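Local coordinates for glycosylation Associate Protein 2 (Streptococcus agalactiae serotype V, PDB 6OYC) that probably acts with its partner Gap proteins in the glycosylation and accessory Sec secretion of a streptococcal surface protein, at residues F87-K92 / Q108-S113; I119-K124 / G264-F269; T286-V291 / L355-F360. All coordinates share one frame; numbering follows the deposited sequence.

How the interactions relate
Interactions 1 and 2 adjoin each other in and beside the parallel-sheet domain, whereas interaction 3 belongs to the alpha/beta-hydrolase-like domain. Interaction 1 joins two strands of one sheet by backbone hydrogen bonds; interaction 2 docks helix 115-125 onto a distant loop through one amide and one leucine; both are partly buried. They touch directly: Gln-108 NE2 probably bonds to Leu-266 O at 3.1 Å, and Phe-87 meets Phe-122 edge-to-face. Interaction 3 is buried and wholly apolar. Its nearest atoms lie about 6 Å from those of interaction 2 and about 9 Å from those of interaction 1, but Tyr-84 hydrogen-bonds to both Gln-108 and Phe-288.

Interaction 1: residues F87-K92 / Q108-S113; sequences FYPKDK and QRYDSS
Phe-87 to Pro-89 pair with Gln-108 to Tyr-110 as parallel strands, the two arms of a beta-alpha-beta crossover through helix 96-104; strand 108-110 is the last of its sheet within the chain. Tyr-88 is held through both its backbone N and its O: the N donates to Gln-108 O (3.0 Å) and the O accepts from Tyr-110 N. Lys-90 N then closes on Tyr-110 O at 2.8 Å. Packing is tight around the buried Tyr-110. Its CG sits between the backbone N and carbonyl carbon (chi1 67°), and Pro-89 CA lies over the ring face, 4.0 Å from the centroid, in a CH-pi contact. At the start of the strand pair, Phe-87 CE2 rests 3.6 Å from Gln-108 CB, while the Gln-108 amide reaches on to Tyr-84 O.

Arg-109 lies at the more exposed margin. The edge of the Tyr-88 ring meets one face of its guanidinium, the planes 82° apart, and NH1 donates to Lys-92 O at 3.0 Å and weakly to Pro-89 O, tying down the turn from Pro-89 to Lys-92. Beyond the strand ends the two segments are bridged by water: one molecule accepts from Asp-91 N at 3.1 Å and from Ser-112 N at 2.9 Å.

Interaction 2: residues I119-K124 / G264-F269; sequences IRQFYK and GGLGTF. With GOL (glycerol), chain N.
With CG anti to its carbonyl carbon (chi1 -68°) and CD anti to CA, Gln-121 holds its side chain extended from the helix toward Leu-266 and the backbone of Gly-264. Leu-266 also has CG anti to its carbonyl carbon (chi1 -81°), and its two methyls touch different parts of Gln-121. CD1 touches Gln-121 CB at 3.6 Å and packs equally close to the amide carbon CD; CD2 lies 3.3 Å from Gln-121 O and also approaches the edge of the Phe-122 ring, where the nearest atom is CD1.

At the end of the glutamine, NE2 donates to Gly-264 O at 3.0 Å. The bond is nearly straight, 171° at the hydrogen, and the acceptor lies in the amide plane, although the donor stands above the plane of the carbonyl. This polar link joins two parts of the fold: helix 115-125, which follows the last strand of the parallel sheet, and the loop between strand 251-262 of the antiparallel region and strand 274-277 of the hydrolase-like sheet. On the helix side, Phe-122 packs on Met-26, while Arg-120 and Lys-124 form salt bridges with Glu-233.

A glycerol, probably from the crystallisation liquor, lies against both segments. Its O1 donates to Gln-121 OE1, although the modelled separation of 2.5 Å is short and its exact value doubtful. Gln-121 NE2 makes a weak bond to glycerol O2 at 3.3 Å, and glycerol O3 donates to Gly-265 O at 3.2 Å.

Interaction 3: residues T286-V291 / L355-F360; sequences TYFDPV and LAFLNF
Phe-288 meets both Phe-357 and Leu-358 with the far end of its ring. Its CB points toward the helix, and chi1 of 167° sets CG anti to the backbone N; the ring atoms CE1, CE2 and CZ make the contacts. Phe-357 has the same kind of first torsion (chi1 177°), and the two rings cross obliquely, with planes 88° apart and centroids 5.8 Å apart. The closest approach is Phe-288 CE2 to Phe-357 CD2, at 3.8 Å.

Leu-358 reaches Phe-288 tip to tip: its CD1 lies near the plane of the phenylalanine ring, 4.1 Å from CE1. Phe-288 CZ touches both neighbours, 3.9 Å from Phe-357 CD2 and 4.1 Å from Leu-358 CG. The other leucine methyl, CD2, meets Pro-290 CB at 4.1 Å, while Pro-290 CB also approaches the edge of the Phe-357 ring.

The strand order of the mixed eight-stranded sheet fits an alpha/beta-hydrolase fold. Strand 283-289 is its second strand, and helix 341-358 precedes strand 365-370. The contact therefore packs the end of a strand against the last turn of a helix, which finishes in a Schellman motif at Asn-359. At the end of the strand, Asp-289 OD1 accepts from Val-291 N in an Asx turn that spans Pro-290. Arg-103 adds a cation-pi contact to Phe-357 and hydrogen-bonds to its carbonyl oxygen, and Met-106 packs on Phe-288 and Phe-357.

No hydrogen bond or ion pair crosses between the segments, so their mutual hold rests on the fit of two aromatic rings, leucine methyls and a proline carbon, with hydrophobic burial as its likely source of stability.

Interaction 1: residues F87-K92 / Q108-S113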
# COMPACT_ATOMS: atom_id res chain seq x y z
N PHE B 87 11.43 -7.38 16.74
CA PHE B 87 11.52 -6.06 17.33
C PHE B 87 12.75 -5.95 18.21
O PHE B 87 13.08 -6.87 18.96
CB PHE B 87 10.23 -5.76 18.13
CG PHE B 87 9.04 -5.65 17.25
CD1 PHE B 87 8.37 -6.79 16.82
CD2 PHE B 87 8.59 -4.40 16.81
CE1 PHE B 87 7.27 -6.70 15.97
CE2 PHE B 87 7.49 -4.31 15.97
CZ PHE B 87 6.82 -5.46 15.55
N TYR B 88 13.41 -4.79 18.14
CA TYR B 88 14.74 -4.63 18.70
C TYR B 88 14.93 -3.16 19.04
O TYR B 88 14.40 -2.31 18.31
CB TYR B 88 15.79 -5.11 17.68
CG TYR B 88 17.24 -5.00 18.11
CD1 TYR B 88 17.86 -6.06 18.77
CD2 TYR B 88 18.00 -3.87 17.82
CE1 TYR B 88 19.19 -5.98 19.17
CE2 TYR B 88 19.35 -3.78 18.21
CZ TYR B 88 19.93 -4.84 18.88
OH TYR B 88 21.24 -4.79 19.28
N PRO B 89 15.61 -2.84 20.13
CA PRO B 89 15.64 -1.44 20.58
C PRO B 89 16.29 -0.53 19.55
O PRO B 89 17.31 -0.88 18.94
CB PRO B 89 16.46 -1.50 21.88
CG PRO B 89 16.34 -2.91 22.32
CD PRO B 89 16.34 -3.71 21.07
N LYS B 90 15.67 0.63 19.33
CA LYS B 90 16.23 1.62 18.43
C LYS B 90 17.58 2.12 18.95
O LYS B 90 18.48 2.41 18.16
CB LYS B 90 15.24 2.78 18.24
CG LYS B 90 15.83 3.99 17.51
CD LYS B 90 14.77 5.00 17.04
CE LYS B 90 14.48 4.89 15.53
NZ LYS B 90 15.63 5.31 14.66
N ASP B 91 17.75 2.17 20.27
CA ASP B 91 18.92 2.76 20.91
C ASP B 91 20.09 1.79 21.05
O ASP B 91 21.07 2.12 21.72
CB ASP B 91 18.55 3.33 22.29
CG ASP B 91 18.28 2.24 23.35
OD1 ASP B 91 18.26 1.04 23.01
OD2 ASP B 91 18.08 2.59 24.54
N LYS B 92 20.00 0.59 20.48
CA LYS B 92 21.07 -0.39 20.59
C LYS B 92 21.74 -0.57 19.24
O LYS B 92 21.09 -0.51 18.19
CB LYS B 92 20.52 -1.73 21.09
CG LYS B 92 20.07 -1.72 22.54
CD LYS B 92 21.23 -1.37 23.49
CE LYS B 92 20.74 -1.24 24.93
NZ LYS B 92 21.72 -0.55 25.84
N GLN B 108 11.98 -4.42 13.14
CA GLN B 108 11.49 -3.09 13.45
C GLN B 108 12.15 -2.59 14.73
O GLN B 108 12.36 -3.35 15.68
CB GLN B 108 9.96 -3.08 13.62
CG GLN B 108 9.19 -3.72 12.45
CD GLN B 108 7.78 -3.15 12.29
OE1 GLN B 108 7.58 -1.95 12.43
NE2 GLN B 108 6.80 -4.02 12.01
N ARG B 109 12.48 -1.31 14.75
CA ARG B 109 13.14 -0.71 15.90
C ARG B 109 12.10 0.03 16.72
O ARG B 109 11.30 0.79 16.18
CB ARG B 109 14.25 0.24 15.44
CG ARG B 109 15.31 -0.45 14.59
CD ARG B 109 16.15 -1.41 15.44
NE ARG B 109 17.41 -1.76 14.78
CZ ARG B 109 18.62 -1.38 15.20
NH1 ARG B 109 18.75 -0.64 16.30
NH2 ARG B 109 19.70 -1.76 14.54
N TYR B 110 12.10 -0.21 18.03
CA TYR B 110 11.13 0.38 18.93
C TYR B 110 11.86 1.23 19.96
O TYR B 110 13.07 1.08 20.17
CB TYR B 110 10.29 -0.69 19.64
CG TYR B 110 11.10 -1.53 20.60
CD1 TYR B 110 11.77 -2.68 20.17
CD2 TYR B 110 11.21 -1.17 21.93
CE1 TYR B 110 12.51 -3.46 21.08
CE2 TYR B 110 11.95 -1.91 22.82
CZ TYR B 110 12.60 -3.06 22.39
OH TYR B 110 13.32 -3.77 23.33
N ASP B 111 11.09 2.09 20.63
CA ASP B 111 11.62 3.03 21.62
C ASP B 111 11.65 2.34 22.97
O ASP B 111 10.62 2.19 23.64
CB ASP B 111 10.78 4.30 21.66
CG ASP B 111 11.23 5.25 22.75
OD1 ASP B 111 12.28 4.99 23.39
OD2 ASP B 111 10.52 6.26 22.96
N SER B 112 12.85 1.95 23.41
CA SER B 112 12.95 1.23 24.67
C SER B 112 12.59 2.11 25.86
O SER B 112 12.51 1.61 26.98
CB SER B 112 14.35 0.65 24.86
OG SER B 112 15.29 1.68 25.02
N SER B 113 12.38 3.40 25.64
CA SER B 113 11.90 4.23 26.72
C SER B 113 10.41 4.04 26.98
O SER B 113 9.94 4.32 28.09
CB SER B 113 12.22 5.70 26.41
OG SER B 113 11.46 6.57 27.21
O HOH W 1 17.63 -0.06 25.21
O HOH W 2 15.41 2.45 22.24

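Interaction 2: residues I119-K124 / G264-F269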
# COMPACT_ATOMS: atom_id res chain seq x y z
N ILE B 119 3.74 -2.42 23.71
CA ILE B 119 2.68 -3.35 24.09
C ILE B 119 1.38 -2.99 23.38
O ILE B 119 0.69 -3.86 22.82
CB ILE B 119 2.52 -3.36 25.62
CG1 ILE B 119 3.75 -4.02 26.25
CG2 ILE B 119 1.18 -4.03 26.03
CD1 ILE B 119 4.01 -3.59 27.64
N ARG B 120 1.01 -1.70 23.40
CA ARG B 120 -0.22 -1.26 22.75
C ARG B 120 -0.17 -1.53 21.24
O ARG B 120 -1.17 -1.96 20.65
CB ARG B 120 -0.44 0.23 23.03
CG ARG B 120 -1.85 0.72 22.80
CD ARG B 120 -2.80 0.06 23.79
NE ARG B 120 -4.17 0.58 23.73
CZ ARG B 120 -5.19 -0.01 24.36
NH1 ARG B 120 -4.99 -1.11 25.07
NH2 ARG B 120 -6.41 0.51 24.28
N GLN B 121 0.98 -1.27 20.61
CA GLN B 121 1.14 -1.52 19.18
C GLN B 121 1.01 -3.01 18.86
O GLN B 121 0.39 -3.39 17.87
CB GLN B 121 2.49 -1.01 18.70
CG GLN B 121 2.64 0.50 18.72
CD GLN B 121 4.08 0.94 18.40
OE1 GLN B 121 5.03 0.46 19.01
NE2 GLN B 121 4.23 1.84 17.45
N PHE B 122 1.64 -3.87 19.66
CA PHE B 122 1.41 -5.30 19.53
C PHE B 122 -0.09 -5.60 19.61
O PHE B 122 -0.68 -6.23 18.71
CB PHE B 122 2.15 -6.07 20.64
CG PHE B 122 3.64 -6.21 20.42
CD1 PHE B 122 4.24 -5.74 19.25
CD2 PHE B 122 4.44 -6.83 21.37
CE1 PHE B 122 5.63 -5.90 19.05
CE2 PHE B 122 5.82 -6.99 21.19
CZ PHE B 122 6.41 -6.51 20.03
N TYR B 123 -0.74 -5.11 20.67
CA TYR B 123 -2.14 -5.44 20.94
C TYR B 123 -3.04 -5.09 19.75
O TYR B 123 -3.96 -5.83 19.43
CB TYR B 123 -2.61 -4.70 22.19
CG TYR B 123 -3.89 -5.26 22.77
CD1 TYR B 123 -4.02 -6.63 23.01
CD2 TYR B 123 -4.97 -4.44 23.08
CE1 TYR B 123 -5.16 -7.16 23.54
CE2 TYR B 123 -6.14 -4.98 23.62
CZ TYR B 123 -6.22 -6.34 23.84
OH TYR B 123 -7.34 -6.91 24.36
N LYS B 124 -2.79 -3.97 19.08
CA LYS B 124 -3.74 -3.52 18.08
C LYS B 124 -3.16 -3.43 16.68
O LYS B 124 -3.87 -3.02 15.76
CB LYS B 124 -4.35 -2.18 18.51
CG LYS B 124 -5.26 -2.34 19.75
CD LYS B 124 -6.33 -1.26 19.84
CE LYS B 124 -7.22 -1.46 21.08
NZ LYS B 124 -8.23 -0.34 21.26
N GLY B 264 -0.75 1.53 13.97
CA GLY B 264 -0.15 2.40 14.95
C GLY B 264 1.34 2.60 14.81
O GLY B 264 2.00 2.97 15.78
N GLY B 265 1.89 2.35 13.62
CA GLY B 265 3.34 2.44 13.42
C GLY B 265 4.01 1.16 12.96
O GLY B 265 5.15 1.21 12.50
N LEU B 266 3.35 0.00 13.04
CA LEU B 266 3.95 -1.27 12.66
C LEU B 266 3.80 -1.60 11.18
O LEU B 266 4.28 -2.65 10.74
CB LEU B 266 3.33 -2.40 13.49
CG LEU B 266 3.86 -2.64 14.91
CD1 LEU B 266 4.27 -1.38 15.63
CD2 LEU B 266 2.86 -3.48 15.73
N GLY B 267 3.14 -0.74 10.40
CA GLY B 267 3.07 -0.92 8.96
C GLY B 267 1.80 -0.39 8.31
O GLY B 267 0.70 -0.51 8.87
N THR B 268 1.94 0.18 7.12
CA THR B 268 0.79 0.61 6.35
C THR B 268 0.19 -0.57 5.60
O THR B 268 0.88 -1.25 4.83
CB THR B 268 1.19 1.71 5.36
OG1 THR B 268 1.73 2.83 6.09
CG2 THR B 268 -0.02 2.17 4.55
N PHE B 269 -1.11 -0.81 5.82
CA PHE B 269 -1.84 -1.95 5.27
C PHE B 269 -1.30 -3.24 5.85
O PHE B 269 -1.92 -3.83 6.74
CB PHE B 269 -1.80 -1.99 3.73
CG PHE B 269 -2.53 -0.85 3.06
CD1 PHE B 269 -3.82 -0.49 3.47
CD2 PHE B 269 -1.93 -0.15 2.02
CE1 PHE B 269 -4.50 0.56 2.83
CE2 PHE B 269 -2.61 0.92 1.38
CZ PHE B 269 -3.89 1.27 1.79
C1 GOL N . 8.06 0.32 17.04
O1 GOL N . 7.39 0.79 18.17
C2 GOL N . 7.25 0.78 15.82
O2 GOL N . 7.04 2.15 15.82
C3 GOL N . 8.07 0.26 14.59
O3 GOL N . 8.11 1.30 13.67

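Interaction 3: residues T286-V291 / L355-F360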
# COMPACT_ATOMS: atom_id res chain seq x y z
N THR B 286 4.18 1.03 -0.45
CA THR B 286 5.09 -0.01 -0.90
C THR B 286 5.21 -1.05 0.19
O THR B 286 5.17 -0.74 1.38
CB THR B 286 6.48 0.56 -1.26
OG1 THR B 286 7.05 1.21 -0.11
CG2 THR B 286 6.39 1.57 -2.40
N TYR B 287 5.36 -2.30 -0.23
CA TYR B 287 5.70 -3.38 0.68
C TYR B 287 6.93 -4.09 0.15
O TYR B 287 7.03 -4.35 -1.05
CB TYR B 287 4.55 -4.38 0.83
CG TYR B 287 4.94 -5.52 1.73
CD1 TYR B 287 5.01 -5.34 3.10
CD2 TYR B 287 5.31 -6.76 1.21
CE1 TYR B 287 5.38 -6.34 3.93
CE2 TYR B 287 5.70 -7.78 2.04
CZ TYR B 287 5.74 -7.57 3.40
OH TYR B 287 6.12 -8.57 4.24
N PHE B 288 7.87 -4.42 1.03
CA PHE B 288 9.14 -4.99 0.59
C PHE B 288 9.54 -6.16 1.47
O PHE B 288 9.58 -6.03 2.70
CB PHE B 288 10.23 -3.92 0.57
CG PHE B 288 11.64 -4.47 0.42
CD1 PHE B 288 12.07 -5.01 -0.79
CD2 PHE B 288 12.53 -4.39 1.48
CE1 PHE B 288 13.38 -5.49 -0.93
CE2 PHE B 288 13.84 -4.86 1.35
CZ PHE B 288 14.26 -5.41 0.14
N ASP B 289 9.86 -7.30 0.85
CA ASP B 289 10.34 -8.50 1.54
C ASP B 289 11.63 -8.94 0.85
O ASP B 289 11.59 -9.38 -0.32
CB ASP B 289 9.29 -9.62 1.50
CG ASP B 289 9.67 -10.84 2.36
OD1 ASP B 289 10.82 -10.95 2.83
OD2 ASP B 289 8.79 -11.70 2.56
N PRO B 290 12.79 -8.83 1.52
CA PRO B 290 14.06 -9.22 0.85
C PRO B 290 14.24 -10.72 0.70
O PRO B 290 15.10 -11.13 -0.07
CB PRO B 290 15.13 -8.63 1.77
CG PRO B 290 14.52 -8.75 3.13
CD PRO B 290 13.01 -8.50 2.94
N VAL B 291 13.49 -11.54 1.43
CA VAL B 291 13.52 -13.00 1.32
C VAL B 291 14.95 -13.53 1.46
O VAL B 291 15.55 -13.38 2.53
CB VAL B 291 12.83 -13.45 0.02
CG1 VAL B 291 12.54 -14.98 0.02
CG2 VAL B 291 11.53 -12.66 -0.15
N LEU B 355 16.67 -1.69 -4.34
CA LEU B 355 17.82 -2.24 -5.06
C LEU B 355 19.11 -1.95 -4.31
O LEU B 355 19.92 -2.85 -4.06
CB LEU B 355 17.88 -1.66 -6.48
CG LEU B 355 17.02 -2.37 -7.51
CD1 LEU B 355 16.80 -1.48 -8.71
CD2 LEU B 355 17.64 -3.66 -7.94
N ALA B 356 19.30 -0.68 -3.92
CA ALA B 356 20.47 -0.30 -3.14
C ALA B 356 20.59 -1.14 -1.87
O ALA B 356 21.64 -1.73 -1.59
CB ALA B 356 20.42 1.19 -2.80
N PHE B 357 19.51 -1.22 -1.09
CA PHE B 357 19.53 -2.04 0.12
C PHE B 357 20.01 -3.46 -0.17
O PHE B 357 20.77 -4.03 0.62
CB PHE B 357 18.13 -2.08 0.74
CG PHE B 357 18.01 -2.97 1.96
CD1 PHE B 357 18.29 -2.48 3.23
CD2 PHE B 357 17.59 -4.28 1.84
CE1 PHE B 357 18.16 -3.29 4.36
CE2 PHE B 357 17.45 -5.10 2.96
CZ PHE B 357 17.74 -4.60 4.22
N LEU B 358 19.56 -4.06 -1.27
CA LEU B 358 19.99 -5.40 -1.65
C LEU B 358 21.37 -5.41 -2.31
O LEU B 358 21.90 -6.50 -2.56
CB LEU B 358 18.97 -6.04 -2.59
CG LEU B 358 17.67 -6.52 -1.94
CD1 LEU B 358 16.63 -6.81 -3.01
CD2 LEU B 358 17.90 -7.76 -1.09
N ASN B 359 21.94 -4.24 -2.59
CA ASN B 359 23.11 -4.08 -3.45
C ASN B 359 22.93 -4.85 -4.76
O ASN B 359 23.84 -5.53 -5.24
CB ASN B 359 24.40 -4.49 -2.74
CG ASN B 359 25.58 -3.61 -3.14
OD1 ASN B 359 25.96 -3.55 -4.32
ND2 ASN B 359 26.13 -2.89 -2.17
N PHE B 360 21.75 -4.73 -5.34
CA PHE B 360 21.50 -5.21 -6.68
C PHE B 360 21.65 -4.06 -7.66
O PHE B 360 21.53 -2.89 -7.29
CB PHE B 360 20.11 -5.83 -6.81
CG PHE B 360 19.92 -7.09 -6.03
CD1 PHE B 360 20.96 -7.64 -5.29
CD2 PHE B 360 18.69 -7.74 -6.02
CE1 PHE B 360 20.78 -8.80 -4.57
CE2 PHE B 360 18.50 -8.90 -5.30
CZ PHE B 360 19.56 -9.43 -4.57